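Local coordinates for Tol-Pal system protein TolB (Acinetobacter baumannii, PDB 7MX5) that probably acts in the periplasm as part of the Tol-Pal system, which supports outer membrane invagination during cell division and outer membrane integrity, at residues Glu84-Leu89 with Asn100-Val105; Gly301-Arg306 with Ser346-Pro351. All blocks are in the same frame, centred on the assembly; numbering follows the deposited sequence.

Contact 1 of 2, residues Glu84-Leu89 with Asn100-Val105; sequences EVHYQL and NELLNV
Val-85 and Leu-103 face each other as a hydrogen-bonded pair in an antiparallel beta hairpin. Val-85 N gives to Leu-103 O at 3.1 Å, and Leu-103 N gives back to Val-85 O. Tyr-87 and Glu-101 form the second pair of this kind, again with two backbone bonds. Between them lies the non-hydrogen-bonded pair His-86 and Leu-102. Here CA of Leu-102 makes a CA-H...O contact with Val-85 O at 3.3 Å.

The side-chain polar bonds centre on Asn-100 OD1. Gln-88 NE2 gives to Asn-100 OD1 at 2.8 Å, with the oxygen in the plane of the Gln-88 amide. His-86 NE2 gives to Asn-100 OD1 at 3.1 Å, in a more bent bond (N-H...O angle 145°). The two donors come from opposite faces of the Asn-100 amide plane. CG of His-86 is anti to the backbone N (chi1 -175°). At the edge of the imidazole, near its plane, His-86 CD2 is 3.2 Å from Glu-101 O. Gln-88 NE2 also gives to Asn-56 OD1.

On the same face, Leu-102 crosses the carboxylate end of Glu-84, with CD2 of Leu-102 at 3.6 Å from Glu-84 CD. The other face is mostly apolar. Val-85 CG1 touches Leu-103 CB at 3.7 Å and also meets Val-105 CG2. The phenol end of Tyr-87 lies by the aliphatic start of Glu-101, with Tyr-87 OH at 3.6 Å from Glu-101 CB.

Strand 96-105 is the outermost strand of a mixed sheet in the TolB amino-terminal domain. Strand 83-91 sits between it and strand 70-78, with backbone hydrogen bonding between His-86 and Gln-75. Helix 110-126 packs on the apolar face, where Tyr-87 meets Val-117 and Ala-120, Leu-103 meets Met-116, and Val-105 meets Ala-113.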
ATOM      1  N   GLU A  84      -6.640  18.657 -21.646  1.00 62.36           N
ATOM      2  CA  GLU A  84      -5.414  19.139 -21.032  1.00 46.34           C
ATOM      3  C   GLU A  84      -5.747  19.802 -19.703  1.00 54.66           C
ATOM      4  O   GLU A  84      -6.798  20.435 -19.563  1.00 53.91           O
ATOM      5  CB  GLU A  84      -4.700  20.142 -21.941  1.00 48.68           C
ATOM      6  CG  GLU A  84      -3.466  19.602 -22.631  1.00 53.64           C
ATOM      7  CD  GLU A  84      -2.941  20.542 -23.698  1.00 62.08           C
ATOM      8  OE1 GLU A  84      -3.155  21.766 -23.570  1.00 63.05           O
ATOM      9  OE2 GLU A  84      -2.315  20.057 -24.664  1.00 62.27           O
ATOM     10  N   VAL A  85      -4.855  19.654 -18.729  1.00 53.82           N
ATOM     11  CA  VAL A  85      -4.977  20.342 -17.451  1.00 46.08           C
ATOM     12  C   VAL A  85      -3.705  21.149 -17.226  1.00 42.19           C
ATOM     13  O   VAL A  85      -2.603  20.589 -17.180  1.00 46.11           O
ATOM     14  CB  VAL A  85      -5.242  19.371 -16.286  1.00 46.76           C
ATOM     15  CG1 VAL A  85      -4.277  18.192 -16.312  1.00 42.43           C
ATOM     16  CG2 VAL A  85      -5.162  20.108 -14.955  1.00 40.85           C
ATOM     17  N   HIS A  86      -3.860  22.464 -17.120  1.00 39.52           N
ATOM     18  CA  HIS A  86      -2.775  23.372 -16.769  1.00 44.96           C
ATOM     19  C   HIS A  86      -3.005  23.806 -15.329  1.00 40.47           C
ATOM     20  O   HIS A  86      -3.950  24.549 -15.047  1.00 50.43           O
ATOM     21  CB  HIS A  86      -2.733  24.571 -17.715  1.00 41.30           C
ATOM     22  CG  HIS A  86      -1.571  25.485 -17.479  1.00 54.89           C
ATOM     23  ND1 HIS A  86      -1.522  26.771 -17.974  1.00 53.14           N
ATOM     24  CD2 HIS A  86      -0.415  25.302 -16.799  1.00 43.99           C
ATOM     25  CE1 HIS A  86      -0.387  27.339 -17.610  1.00 50.42           C
ATOM     26  NE2 HIS A  86       0.304  26.468 -16.897  1.00 44.78           N
ATOM     27  N   TYR A  87      -2.156  23.336 -14.420  1.00 40.37           N
ATOM     28  CA  TYR A  87      -2.338  23.584 -12.998  1.00 49.20           C
ATOM     29  C   TYR A  87      -1.085  24.212 -12.405  1.00 46.32           C
ATOM     30  O   TYR A  87       0.024  24.038 -12.920  1.00 39.33           O
ATOM     31  CB  TYR A  87      -2.688  22.293 -12.242  1.00 32.61           C
ATOM     32  CG  TYR A  87      -1.600  21.242 -12.253  1.00 36.54           C
ATOM     33  CD1 TYR A  87      -1.480  20.351 -13.311  1.00 43.34           C
ATOM     34  CD2 TYR A  87      -0.702  21.132 -11.198  1.00 41.51           C
ATOM     35  CE1 TYR A  87      -0.491  19.386 -13.323  1.00 46.99           C
ATOM     36  CE2 TYR A  87       0.290  20.170 -11.203  1.00 39.28           C
ATOM     37  CZ  TYR A  87       0.390  19.299 -12.266  1.00 45.53           C
ATOM     38  OH  TYR A  87       1.375  18.339 -12.276  1.00 39.72           O
ATOM     39  N   GLN A  88      -1.278  24.948 -11.312  1.00 40.98           N
ATOM     40  CA  GLN A  88      -0.189  25.619 -10.619  1.00 39.61           C
ATOM     41  C   GLN A  88      -0.332  25.408  -9.120  1.00 35.40           C
ATOM     42  O   GLN A  88      -1.423  25.150  -8.606  1.00 36.20           O
ATOM     43  CB  GLN A  88      -0.153  27.122 -10.928  1.00 41.07           C
ATOM     44  CG  GLN A  88       0.039  27.463 -12.393  1.00 46.84           C
ATOM     45  CD  GLN A  88      -0.065  28.952 -12.658  1.00 55.20           C
ATOM     46  OE1 GLN A  88      -0.963  29.624 -12.149  1.00 56.97           O
ATOM     47  NE2 GLN A  88       0.853  29.476 -13.461  1.00 43.11           N
ATOM     48  N   LEU A  89       0.797  25.521  -8.422  1.00 41.62           N
ATOM     49  CA  LEU A  89       0.843  25.492  -6.965  1.00 31.59           C
ATOM     50  C   LEU A  89       1.591  26.731  -6.502  1.00 45.52           C
ATOM     51  O   LEU A  89       2.767  26.905  -6.833  1.00 43.06           O
ATOM     52  CB  LEU A  89       1.524  24.221  -6.453  1.00 30.00           C
ATOM     53  CG  LEU A  89       1.729  24.118  -4.939  1.00 38.24           C
ATOM     54  CD1 LEU A  89       0.424  24.357  -4.196  1.00 36.71           C
ATOM     55  CD2 LEU A  89       2.325  22.769  -4.565  1.00 28.58           C
ATOM     56  N   ASN A 100       4.153  24.690 -11.942  1.00 43.67           N
ATOM     57  CA  ASN A 100       3.490  25.282 -13.106  1.00 37.70           C
ATOM     58  C   ASN A 100       3.611  24.249 -14.228  1.00 41.85           C
ATOM     59  O   ASN A 100       4.562  24.273 -15.011  1.00 44.85           O
ATOM     60  CB  ASN A 100       4.100  26.620 -13.499  1.00 43.90           C
ATOM     61  CG  ASN A 100       3.478  27.196 -14.759  1.00 54.03           C
ATOM     62  OD1 ASN A 100       2.297  27.543 -14.781  1.00 44.43           O
ATOM     63  ND2 ASN A 100       4.274  27.300 -15.818  1.00 43.71           N
ATOM     64  N   GLU A 101       2.644  23.337 -14.279  1.00 43.48           N
ATOM     65  CA  GLU A 101       2.748  22.148 -15.109  1.00 51.94           C
ATOM     66  C   GLU A 101       1.515  21.990 -15.984  1.00 45.50           C
ATOM     67  O   GLU A 101       0.426  22.470 -15.654  1.00 41.21           O
ATOM     68  CB  GLU A 101       2.925  20.887 -14.249  1.00 47.47           C
ATOM     69  CG  GLU A 101       4.110  20.940 -13.298  1.00 46.92           C
ATOM     70  CD  GLU A 101       5.424  20.622 -13.982  1.00 56.10           C
ATOM     71  OE1 GLU A 101       5.411  20.333 -15.197  1.00 57.78           O
ATOM     72  OE2 GLU A 101       6.471  20.660 -13.304  1.00 59.18           O
ATOM     73  N   LEU A 102       1.706  21.306 -17.109  1.00 40.34           N
ATOM     74  CA  LEU A 102       0.620  20.863 -17.970  1.00 48.40           C
ATOM     75  C   LEU A 102       0.671  19.346 -18.068  1.00 44.04           C
ATOM     76  O   LEU A 102       1.745  18.770 -18.273  1.00 45.74           O
ATOM     77  CB  LEU A 102       0.718  21.482 -19.368  1.00 49.86           C
ATOM     78  CG  LEU A 102      -0.453  21.136 -20.293  1.00 49.43           C
ATOM     79  CD1 LEU A 102      -1.425  22.301 -20.406  1.00 57.07           C
ATOM     80  CD2 LEU A 102       0.038  20.697 -21.665  1.00 56.31           C
ATOM     81  N   LEU A 103      -0.483  18.705 -17.913  1.00 45.27           N
ATOM     82  CA  LEU A 103      -0.596  17.256 -18.013  1.00 44.98           C
ATOM     83  C   LEU A 103      -1.626  16.925 -19.082  1.00 45.88           C
ATOM     84  O   LEU A 103      -2.772  17.379 -19.006  1.00 43.76           O
ATOM     85  CB  LEU A 103      -0.987  16.638 -16.670  1.00 37.85           C
ATOM     86  CG  LEU A 103      -1.266  15.134 -16.674  1.00 43.80           C
ATOM     87  CD1 LEU A 103       0.034  14.347 -16.642  1.00 51.34           C
ATOM     88  CD2 LEU A 103      -2.156  14.749 -15.502  1.00 42.66           C
ATOM     89  N   ASN A 104      -1.214  16.148 -20.078  1.00 47.40           N
ATOM     90  CA  ASN A 104      -2.113  15.707 -21.134  1.00 46.11           C
ATOM     91  C   ASN A 104      -2.824  14.437 -20.690  1.00 52.07           C
ATOM     92  O   ASN A 104      -2.177  13.463 -20.288  1.00 49.29           O
ATOM     93  CB  ASN A 104      -1.345  15.469 -22.434  1.00 49.46           C
ATOM     94  CG  ASN A 104      -1.221  16.725 -23.272  1.00 67.12           C
ATOM     95  OD1 ASN A 104      -2.115  17.058 -24.050  1.00 71.14           O
ATOM     96  ND2 ASN A 104      -0.111  17.435 -23.112  1.00 50.66           N
ATOM     97  N   VAL A 105      -4.147  14.453 -20.755  1.00 57.87           N
ATOM     98  CA  VAL A 105      -4.980  13.364 -20.259  1.00 56.52           C
ATOM     99  C   VAL A 105      -5.674  12.716 -21.451  1.00 62.84           C
ATOM    100  O   VAL A 105      -6.365  13.407 -22.211  1.00 54.07           O
ATOM    101  CB  VAL A 105      -6.005  13.858 -19.230  1.00 44.75           C
ATOM    102  CG1 VAL A 105      -6.591  12.681 -18.481  1.00 44.63           C
ATOM    103  CG2 VAL A 105      -5.357  14.842 -18.271  1.00 51.02           C
TER

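Contact 2 of 2, residues Gly301-Arg306 with Ser346-Pro351; sequences GSFNAR and SLDESP
Arg-306 and Asp-348 form a salt bridge between two parts of the beta-propeller. Arg-306 is on strand 304-309, the first strand of a four-stranded sheet. Asp-348 is in the loop after 339-344, the last strand of that sheet, and this loop leads into the next sheet.

NH1 of Arg-306 is 2.8 Å from Asp-348 OD2. The oxygen sits over one face of the guanidinium, and the guanidinium and carboxylate planes are 82° apart. The attraction is therefore one of charges, with no N-H aimed at the oxygen. Asp-348 OD1 lies 3.2 Å from Arg-306 CD and is also near NH1. The same Asp-348 OD1 meets the edge of the Phe-303 ring in its plane, 3.6 Å from Phe-303 CZ. Phe-303 CZ in turn lies at the edge of the guanidinium.

The next shell surrounds these groups. The Arg-306 chain bends at chi2 (82°), turning CD toward Asp-348. Its NE makes a second salt bridge, with Glu-262. Phe-303 has a cation-pi contact with Arg-321. The Asp-348 side chain touches Tyr-327 and Val-319, and Asp-348 is the centre of an inverse gamma turn. CB of Glu-349 points away from segment 301-306, and its carboxylate binds Arg-393 and the backbone N of Glu-394. At the far end of the contact, Pro-351 CD lies 3.2 Å from Arg-306 O.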
ATOM      1  N   GLY A 301       8.596  -7.083  23.623  1.00 68.34           N
ATOM      2  CA  GLY A 301       7.361  -7.833  23.699  1.00 66.50           C
ATOM      3  C   GLY A 301       7.551  -9.327  23.521  1.00 61.45           C
ATOM      4  O   GLY A 301       8.643  -9.836  23.267  1.00 58.40           O
ATOM      5  N   SER A 302       6.436 -10.042  23.659  1.00 49.99           N
ATOM      6  CA  SER A 302       6.405 -11.491  23.536  1.00 54.02           C
ATOM      7  C   SER A 302       5.929 -11.962  22.169  1.00 47.52           C
ATOM      8  O   SER A 302       5.833 -13.172  21.945  1.00 48.16           O
ATOM      9  CB  SER A 302       5.507 -12.090  24.622  1.00 48.41           C
ATOM     10  OG  SER A 302       4.413 -11.232  24.892  1.00 73.22           O
ATOM     11  N   PHE A 303       5.628 -11.043  21.255  1.00 42.40           N
ATOM     12  CA  PHE A 303       5.084 -11.414  19.954  1.00 44.04           C
ATOM     13  C   PHE A 303       5.420 -10.325  18.948  1.00 38.50           C
ATOM     14  O   PHE A 303       4.949  -9.191  19.078  1.00 46.24           O
ATOM     15  CB  PHE A 303       3.571 -11.627  20.040  1.00 49.25           C
ATOM     16  CG  PHE A 303       2.950 -12.153  18.772  1.00 42.30           C
ATOM     17  CD1 PHE A 303       2.614 -11.295  17.737  1.00 40.34           C
ATOM     18  CD2 PHE A 303       2.687 -13.504  18.626  1.00 39.94           C
ATOM     19  CE1 PHE A 303       2.041 -11.778  16.574  1.00 43.44           C
ATOM     20  CE2 PHE A 303       2.113 -13.993  17.467  1.00 29.12           C
ATOM     21  CZ  PHE A 303       1.789 -13.129  16.440  1.00 33.05           C
ATOM     22  N   ASN A 304       6.232 -10.675  17.954  1.00 33.24           N
ATOM     23  CA  ASN A 304       6.517  -9.807  16.818  1.00 29.35           C
ATOM     24  C   ASN A 304       6.562 -10.683  15.578  1.00 40.41           C
ATOM     25  O   ASN A 304       7.359 -11.623  15.515  1.00 39.23           O
ATOM     26  CB  ASN A 304       7.838  -9.054  17.002  1.00 26.86           C
ATOM     27  CG  ASN A 304       7.829  -8.146  18.217  1.00 34.25           C
ATOM     28  OD1 ASN A 304       7.523  -6.959  18.116  1.00 40.34           O
ATOM     29  ND2 ASN A 304       8.168  -8.703  19.375  1.00 32.66           N
ATOM     30  N   ALA A 305       5.707 -10.392  14.603  1.00 36.11           N
ATOM     31  CA  ALA A 305       5.562 -11.284  13.462  1.00 35.21           C
ATOM     32  C   ALA A 305       5.020 -10.508  12.272  1.00 38.76           C
ATOM     33  O   ALA A 305       4.604  -9.353  12.392  1.00 34.26           O
ATOM     34  CB  ALA A 305       4.647 -12.464  13.800  1.00 30.57           C
ATOM     35  N   ARG A 306       5.033 -11.173  11.114  1.00 35.29           N
ATOM     36  CA  ARG A 306       4.451 -10.647   9.879  1.00 42.23           C
ATOM     37  C   ARG A 306       5.073  -9.302   9.503  1.00 36.36           C
ATOM     38  O   ARG A 306       4.379  -8.325   9.215  1.00 33.41           O
ATOM     39  CB  ARG A 306       2.928 -10.541   9.989  1.00 32.87           C
ATOM     40  CG  ARG A 306       2.194 -11.875   9.869  1.00 44.10           C
ATOM     41  CD  ARG A 306       2.182 -12.640  11.184  1.00 31.86           C
ATOM     42  NE  ARG A 306       2.340 -14.077  10.986  1.00 46.12           N
ATOM     43  CZ  ARG A 306       2.351 -14.972  11.966  1.00 51.51           C
ATOM     44  NH1 ARG A 306       2.207 -14.615  13.232  1.00 57.49           N
ATOM     45  NH2 ARG A 306       2.510 -16.258  11.668  1.00 63.80           N
ATOM     46  N   SER A 346      -7.230  -6.295  14.478  1.00 44.99           N
ATOM     47  CA  SER A 346      -7.997  -7.490  14.798  1.00 52.96           C
ATOM     48  C   SER A 346      -7.471  -8.745  14.116  1.00 49.20           C
ATOM     49  O   SER A 346      -7.961  -9.840  14.413  1.00 49.74           O
ATOM     50  CB  SER A 346      -9.470  -7.291  14.416  1.00 49.02           C
ATOM     51  OG  SER A 346     -10.000  -6.121  15.013  1.00 55.17           O
ATOM     52  N   LEU A 347      -6.491  -8.622  13.224  1.00 37.82           N
ATOM     53  CA  LEU A 347      -6.029  -9.746  12.422  1.00 43.91           C
ATOM     54  C   LEU A 347      -4.517  -9.871  12.522  1.00 46.49           C
ATOM     55  O   LEU A 347      -3.794  -8.883  12.356  1.00 50.20           O
ATOM     56  CB  LEU A 347      -6.448  -9.581  10.958  1.00 42.58           C
ATOM     57  CG  LEU A 347      -7.954  -9.512  10.710  1.00 32.17           C
ATOM     58  CD1 LEU A 347      -8.245  -9.175   9.258  1.00 27.67           C
ATOM     59  CD2 LEU A 347      -8.619 -10.819  11.108  1.00 31.82           C
ATOM     60  N   ASP A 348      -4.046 -11.089  12.795  1.00 42.97           N
ATOM     61  CA  ASP A 348      -2.619 -11.404  12.762  1.00 39.31           C
ATOM     62  C   ASP A 348      -2.229 -11.596  11.299  1.00 37.09           C
ATOM     63  O   ASP A 348      -2.106 -12.711  10.786  1.00 44.68           O
ATOM     64  CB  ASP A 348      -2.323 -12.639  13.606  1.00 36.46           C
ATOM     65  CG  ASP A 348      -0.870 -13.061  13.538  1.00 41.80           C
ATOM     66  OD1 ASP A 348       0.007 -12.174  13.487  1.00 39.58           O
ATOM     67  OD2 ASP A 348      -0.604 -14.281  13.540  1.00 46.73           O
ATOM     68  N   GLU A 349      -2.043 -10.469  10.613  1.00 34.66           N
ATOM     69  CA  GLU A 349      -1.851 -10.457   9.171  1.00 37.50           C
ATOM     70  C   GLU A 349      -0.837  -9.382   8.806  1.00 39.64           C
ATOM     71  O   GLU A 349      -0.727  -8.355   9.480  1.00 36.62           O
ATOM     72  CB  GLU A 349      -3.182 -10.216   8.446  1.00 36.53           C
ATOM     73  CG  GLU A 349      -3.163 -10.486   6.954  1.00 33.18           C
ATOM     74  CD  GLU A 349      -4.518 -10.930   6.437  1.00 39.39           C
ATOM     75  OE1 GLU A 349      -4.903 -12.091   6.690  1.00 33.98           O
ATOM     76  OE2 GLU A 349      -5.206 -10.114   5.789  1.00 41.84           O
ATOM     77  N   SER A 350      -0.108  -9.625   7.724  1.00 40.25           N
ATOM     78  CA  SER A 350       0.994  -8.747   7.351  1.00 37.79           C
ATOM     79  C   SER A 350       0.476  -7.385   6.897  1.00 39.30           C
ATOM     80  O   SER A 350      -0.481  -7.319   6.116  1.00 34.02           O
ATOM     81  CB  SER A 350       1.823  -9.385   6.239  1.00 33.87           C
ATOM     82  OG  SER A 350       3.171  -8.955   6.298  1.00 44.09           O
ATOM     83  N   PRO A 351       1.067  -6.291   7.357  1.00 34.58           N
ATOM     84  CA  PRO A 351       0.775  -4.975   6.785  1.00 33.33           C
ATOM     85  C   PRO A 351       1.570  -4.788   5.497  1.00 35.70           C
ATOM     86  O   PRO A 351       2.298  -5.673   5.052  1.00 34.63           O
ATOM     87  CB  PRO A 351       1.223  -3.994   7.878  1.00 38.27           C
ATOM     88  CG  PRO A 351       1.848  -4.831   8.978  1.00 28.13           C
ATOM     89  CD  PRO A 351       2.047  -6.214   8.450  1.00 37.13           C
TER

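How the contacts relate
Contact 1 and contact 2 lie in different parts of the chain, on opposite sides of its centre. Their centres are 43 Å apart, and their nearest atoms are about 29 Å apart, so they do not touch. Contact 1 closes before contact 2 opens along the sequence. The first joins neighbouring strands within one sheet of the amino-terminal domain. The second is in the propeller and joins a strand to an inter-sheet loop 40 residues further on. Contact 1 is about 26 Å from the centre of the chain, and contact 2 about 17 Å, both measured from contact centres.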